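Local coordinates for protein aldose 1-epimerase (Escherichia coli, PDB 3NRE) that probably interconverts the alpha and beta anomers of aldose sugars, as a putative aldose 1-epimerase of the galactose mutarotase clan, at residues A139-Y151 / L271-M284. Numbering follows the deposited sequence.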
loop_
_atom_site.group_PDB
_atom_site.type_symbol
_atom_site.label_atom_id
_atom_site.label_comp_id
_atom_site.label_asym_id
_atom_site.label_seq_id
_atom_site.Cartn_x
_atom_site.Cartn_y
_atom_site.Cartn_z
ATOM N N ALA A 139 11.925 0.703 22.982
ATOM C CA ALA A 139 11.927 0.440 24.435
ATOM C C ALA A 139 10.499 0.323 25.002
ATOM O O ALA A 139 10.322 -0.096 26.153
ATOM C CB ALA A 139 12.719 1.522 25.160
ATOM N N GLU A 140 9.490 0.655 24.194
ATOM C CA GLU A 140 8.078 0.621 24.598
ATOM C C GLU A 140 7.150 -0.011 23.561
ATOM O O GLU A 140 7.386 0.087 22.344
ATOM C CB GLU A 140 7.579 2.064 24.832
ATOM C CG GLU A 140 8.422 2.898 25.790
ATOM C CD GLU A 140 8.332 2.416 27.241
ATOM O OE1 GLU A 140 7.508 1.512 27.547
ATOM O OE2 GLU A 140 9.095 2.950 28.080
ATOM N N THR A 141 6.064 -0.607 24.048
ATOM C CA THR A 141 4.995 -1.112 23.183
ATOM C C THR A 141 4.346 0.028 22.372
ATOM O O THR A 141 4.032 1.053 22.962
ATOM C CB THR A 141 3.906 -1.725 24.053
ATOM O OG1 THR A 141 4.479 -2.783 24.807
ATOM C CG2 THR A 141 2.731 -2.245 23.203
ATOM N N LEU A 142 4.192 -0.160 21.043
ATOM C CA LEU A 142 3.514 0.810 20.138
ATOM C C LEU A 142 2.579 0.077 19.199
ATOM O O LEU A 142 2.699 -1.147 19.046
ATOM C CB LEU A 142 4.528 1.612 19.345
ATOM C CG LEU A 142 5.336 2.669 20.105
ATOM C CD1 LEU A 142 6.464 3.247 19.261
ATOM C CD2 LEU A 142 4.435 3.810 20.578
ATOM N N PRO A 143 1.605 0.783 18.610
ATOM C CA PRO A 143 0.653 0.138 17.711
ATOM C C PRO A 143 1.122 0.181 16.251
ATOM O O PRO A 143 1.507 1.248 15.741
ATOM C CB PRO A 143 -0.637 0.951 17.954
ATOM C CG PRO A 143 -0.148 2.335 18.141
ATOM C CD PRO A 143 1.146 2.141 18.974
ATOM N N PHE A 144 1.125 -0.997 15.621
ATOM C CA PHE A 144 1.690 -1.212 14.313
ATOM C C PHE A 144 0.658 -1.607 13.274
ATOM O O PHE A 144 -0.378 -2.229 13.544
ATOM C CB PHE A 144 2.774 -2.303 14.348
ATOM C CG PHE A 144 4.128 -1.857 14.926
ATOM C CD1 PHE A 144 4.296 -1.707 16.279
ATOM C CD2 PHE A 144 5.255 -1.716 14.119
ATOM C CE1 PHE A 144 5.505 -1.321 16.802
ATOM C CE2 PHE A 144 6.504 -1.341 14.669
ATOM C CZ PHE A 144 6.624 -1.188 15.997
ATOM N N GLY A 145 0.998 -1.281 12.051
ATOM C CA GLY A 145 0.242 -1.784 10.915
ATOM C C GLY A 145 1.155 -1.933 9.697
ATOM O O GLY A 145 2.270 -1.466 9.694
ATOM N N THR A 146 0.611 -2.573 8.679
ATOM C CA THR A 146 1.293 -2.805 7.399
ATOM C C THR A 146 0.320 -2.668 6.249
ATOM O O THR A 146 -0.934 -2.712 6.405
ATOM C CB THR A 146 1.910 -4.235 7.355
ATOM O OG1 THR A 146 0.912 -5.179 7.766
ATOM C CG2 THR A 146 3.082 -4.325 8.270
ATOM N N GLY A 147 0.910 -2.501 5.068
ATOM C CA GLY A 147 0.111 -2.380 3.881
ATOM C C GLY A 147 0.986 -2.112 2.714
ATOM O O GLY A 147 2.191 -2.157 2.833
ATOM N N TRP A 148 0.328 -1.901 1.591
ATOM C CA TRP A 148 1.011 -1.569 0.361
ATOM C C TRP A 148 0.228 -0.563 -0.417
ATOM O O TRP A 148 -0.985 -0.373 -0.227
ATOM C CB TRP A 148 1.196 -2.822 -0.519
ATOM C CG TRP A 148 2.162 -3.832 -0.025
ATOM C CD1 TRP A 148 3.515 -3.942 -0.313
ATOM C CD2 TRP A 148 1.850 -4.914 0.861
ATOM N NE1 TRP A 148 4.048 -5.046 0.373
ATOM C CE2 TRP A 148 3.050 -5.648 1.084
ATOM C CE3 TRP A 148 0.676 -5.323 1.520
ATOM C CZ2 TRP A 148 3.090 -6.771 1.912
ATOM C CZ3 TRP A 148 0.718 -6.412 2.358
ATOM C CH2 TRP A 148 1.924 -7.143 2.529
ATOM N N HIS A 149 0.966 0.054 -1.347
ATOM C CA HIS A 149 0.461 1.124 -2.174
ATOM C C HIS A 149 0.746 0.849 -3.639
ATOM O O HIS A 149 1.643 1.461 -4.234
ATOM C CB HIS A 149 1.067 2.427 -1.661
ATOM C CG HIS A 149 0.458 3.665 -2.215
ATOM N ND1 HIS A 149 0.601 4.031 -3.532
ATOM C CD2 HIS A 149 -0.190 4.692 -1.613
ATOM C CE1 HIS A 149 0.039 5.216 -3.731
ATOM N NE2 HIS A 149 -0.428 5.646 -2.574
ATOM N N PRO A 150 0.017 -0.111 -4.234
ATOM C CA PRO A 150 0.253 -0.412 -5.646
ATOM C C PRO A 150 -0.420 0.569 -6.583
ATOM O O PRO A 150 -1.543 1.040 -6.314
ATOM C CB PRO A 150 -0.301 -1.837 -5.793
ATOM C CG PRO A 150 -1.316 -1.945 -4.741
ATOM C CD PRO A 150 -0.923 -1.071 -3.628
ATOM N N TYR A 151 0.250 0.814 -7.700
ATOM C CA TYR A 151 -0.236 1.623 -8.772
ATOM C C TYR A 151 -0.612 0.723 -9.943
ATOM O O TYR A 151 0.252 0.022 -10.500
ATOM C CB TYR A 151 0.848 2.568 -9.262
ATOM C CG TYR A 151 1.280 3.649 -8.272
ATOM C CD1 TYR A 151 2.221 3.370 -7.271
ATOM C CD2 TYR A 151 0.797 4.938 -8.373
ATOM C CE1 TYR A 151 2.634 4.384 -6.380
ATOM C CE2 TYR A 151 1.239 5.936 -7.502
ATOM C CZ TYR A 151 2.112 5.636 -6.519
ATOM O OH TYR A 151 2.553 6.630 -5.652
ATOM N N LEU A 271 -5.047 -1.385 14.532
ATOM C CA LEU A 271 -3.594 -1.451 14.782
ATOM C C LEU A 271 -3.312 -2.583 15.772
ATOM O O LEU A 271 -4.171 -2.936 16.601
ATOM C CB LEU A 271 -2.990 -0.130 15.329
ATOM C CG LEU A 271 -2.893 1.046 14.375
ATOM C CD1 LEU A 271 -2.696 2.388 15.193
ATOM C CD2 LEU A 271 -1.825 0.882 13.325
ATOM N N ILE A 272 -2.100 -3.130 15.670
ATOM C CA ILE A 272 -1.655 -4.281 16.476
ATOM C C ILE A 272 -0.570 -3.862 17.442
ATOM O O ILE A 272 0.476 -3.366 17.045
ATOM C CB ILE A 272 -1.140 -5.451 15.605
ATOM C CG1 ILE A 272 -2.275 -5.983 14.724
ATOM C CG2 ILE A 272 -0.624 -6.583 16.483
ATOM C CD1 ILE A 272 -1.792 -6.865 13.583
ATOM N N ALA A 273 -0.855 -4.006 18.729
ATOM C CA ALA A 273 0.100 -3.613 19.790
ATOM C C ALA A 273 1.241 -4.605 19.850
ATOM O O ALA A 273 1.018 -5.796 20.097
ATOM C CB ALA A 273 -0.597 -3.547 21.163
ATOM N N LEU A 274 2.459 -4.130 19.644
ATOM C CA LEU A 274 3.636 -4.977 19.630
ATOM C C LEU A 274 4.539 -4.563 20.761
ATOM O O LEU A 274 5.008 -3.425 20.779
ATOM C CB LEU A 274 4.422 -4.838 18.305
ATOM C CG LEU A 274 3.800 -5.391 17.027
ATOM C CD1 LEU A 274 4.801 -5.277 15.791
ATOM C CD2 LEU A 274 3.264 -6.835 17.237
ATOM N N ALA A 275 4.781 -5.470 21.718
ATOM C CA ALA A 275 5.756 -5.197 22.777
ATOM C C ALA A 275 7.139 -5.255 22.146
ATOM O O ALA A 275 7.310 -5.818 21.045
ATOM C CB ALA A 275 5.621 -6.216 23.948
ATOM N N PRO A 276 8.151 -4.666 22.798
ATOM C CA PRO A 276 9.507 -4.874 22.274
ATOM C C PRO A 276 9.851 -6.353 22.023
ATOM O O PRO A 276 9.609 -7.213 22.893
ATOM C CB PRO A 276 10.393 -4.315 23.390
ATOM C CG PRO A 276 9.572 -3.313 24.026
ATOM C CD PRO A 276 8.179 -3.901 24.052
ATOM N N GLY A 277 10.407 -6.623 20.842
ATOM C CA GLY A 277 10.661 -7.965 20.348
ATOM C C GLY A 277 9.497 -8.730 19.722
ATOM O O GLY A 277 9.714 -9.811 19.170
ATOM N N GLU A 278 8.265 -8.237 19.833
ATOM C CA GLU A 278 7.088 -8.876 19.175
ATOM C C GLU A 278 6.959 -8.479 17.698
ATOM O O GLU A 278 7.368 -7.385 17.320
ATOM C CB GLU A 278 5.780 -8.553 19.915
ATOM C CG GLU A 278 5.203 -9.692 20.753
ATOM C CD GLU A 278 4.160 -9.243 21.753
ATOM O OE1 GLU A 278 3.658 -8.094 21.640
ATOM O OE2 GLU A 278 3.816 -10.045 22.660
ATOM N N SER A 279 6.395 -9.366 16.877
ATOM C CA SER A 279 6.292 -9.103 15.444
ATOM C C SER A 279 4.877 -9.288 14.943
ATOM O O SER A 279 4.069 -9.975 15.557
ATOM C CB SER A 279 7.182 -10.091 14.688
ATOM O OG SER A 279 8.525 -10.025 15.138
ATOM N N THR A 280 4.568 -8.707 13.811
ATOM C CA THR A 280 3.330 -9.037 13.120
ATOM C C THR A 280 3.641 -9.121 11.613
ATOM O O THR A 280 4.604 -8.508 11.167
ATOM C CB THR A 280 2.198 -8.049 13.391
ATOM O OG1 THR A 280 0.987 -8.595 12.851
ATOM C CG2 THR A 280 2.470 -6.674 12.769
ATOM N N THR A 281 2.827 -9.895 10.889
ATOM C CA THR A 281 3.069 -10.188 9.476
ATOM C C THR A 281 1.770 -10.046 8.699
ATOM O O THR A 281 0.682 -10.345 9.210
ATOM C CB THR A 281 3.634 -11.628 9.297
ATOM O OG1 THR A 281 4.850 -11.775 10.046
ATOM C CG2 THR A 281 3.904 -11.928 7.822
ATOM N N SER A 282 1.864 -9.533 7.473
ATOM C CA SER A 282 0.700 -9.513 6.567
ATOM C C SER A 282 1.181 -9.941 5.193
ATOM O O SER A 282 2.340 -9.772 4.904
ATOM C CB SER A 282 0.030 -8.144 6.483
ATOM O OG SER A 282 0.905 -7.162 6.035
ATOM N N GLU A 283 0.279 -10.445 4.357
ATOM C CA GLU A 283 0.621 -10.877 3.018
ATOM C C GLU A 283 -0.390 -10.287 2.031
ATOM O O GLU A 283 -1.572 -10.177 2.336
ATOM C CB GLU A 283 0.581 -12.413 2.985
ATOM C CG GLU A 283 0.858 -13.050 1.653
ATOM C CD GLU A 283 0.484 -14.525 1.641
ATOM O OE1 GLU A 283 1.185 -15.294 2.340
ATOM O OE2 GLU A 283 -0.508 -14.888 0.947
HETATM N N MSE A 284 0.076 -9.909 0.839
HETATM C CA MSE A 284 -0.812 -9.528 -0.247
HETATM C C MSE A 284 -0.451 -10.447 -1.393
HETATM O O MSE A 284 0.737 -10.583 -1.680
HETATM C CB MSE A 284 -0.528 -8.085 -0.640
HETATM C CG MSE A 284 -1.176 -7.625 -1.951
HETATM SE SE MSE A 284 -0.844 -5.842 -2.481
HETATM C CE MSE A 284 1.018 -5.904 -2.958
HETATM O O HOH W 1 -2.041 -5.684 5.150
#
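F144 and L274 meet where two strands of the galactose-mutarotase-type beta-sandwich pair antiparallel, 142-144 beside 272-274. After the type II turn A275-E278 the chain doubles back into strand 279-284, which belongs to the other sheet, so the second segment touches 139-151 first as a sheet neighbour and then across the sandwich. In the paired part, F144 and I272 exchange two backbone hydrogen bonds, F144 N to I272 O at 2.8 Å and I272 N to F144 O. L142 and L274 pair through one straight bond, L274 N to L142 O at 3.1 Å, and a weak return from L142 N to L274 O. L274 CD1 lies over one face of the F144 ring, 3.8 Å from its centroid, while Y113 meets the same ring edge-to-face.

Between the sheets the packing is close around W148. With CG anti to its carbonyl carbon (chi1 -70°), the indole leans toward strand 279-284; M284, a selenomethionine, lays CB over the six-membered ring, 3.9 Å from the centroid, and bends at chi3 to bring CE within 3.8 Å of W148 CG. Q119 takes the NE1 hydrogen, and V130 and L132 pack against the indole. Cut back to an alanine, W148 would probably leave a gap between the sheets, with M284 lacking its aromatic platform and Q119 its NE1 partner.

Toward the turn the contact loosens into solvent: A139 and E140 are exposed, and exposed P276 lays CG against the backbone of A139 and CD beside T141 OG1. Back in the buried part, one short polar link joins the sheets, T146 OG1 to S282 OG at 2.6 Å.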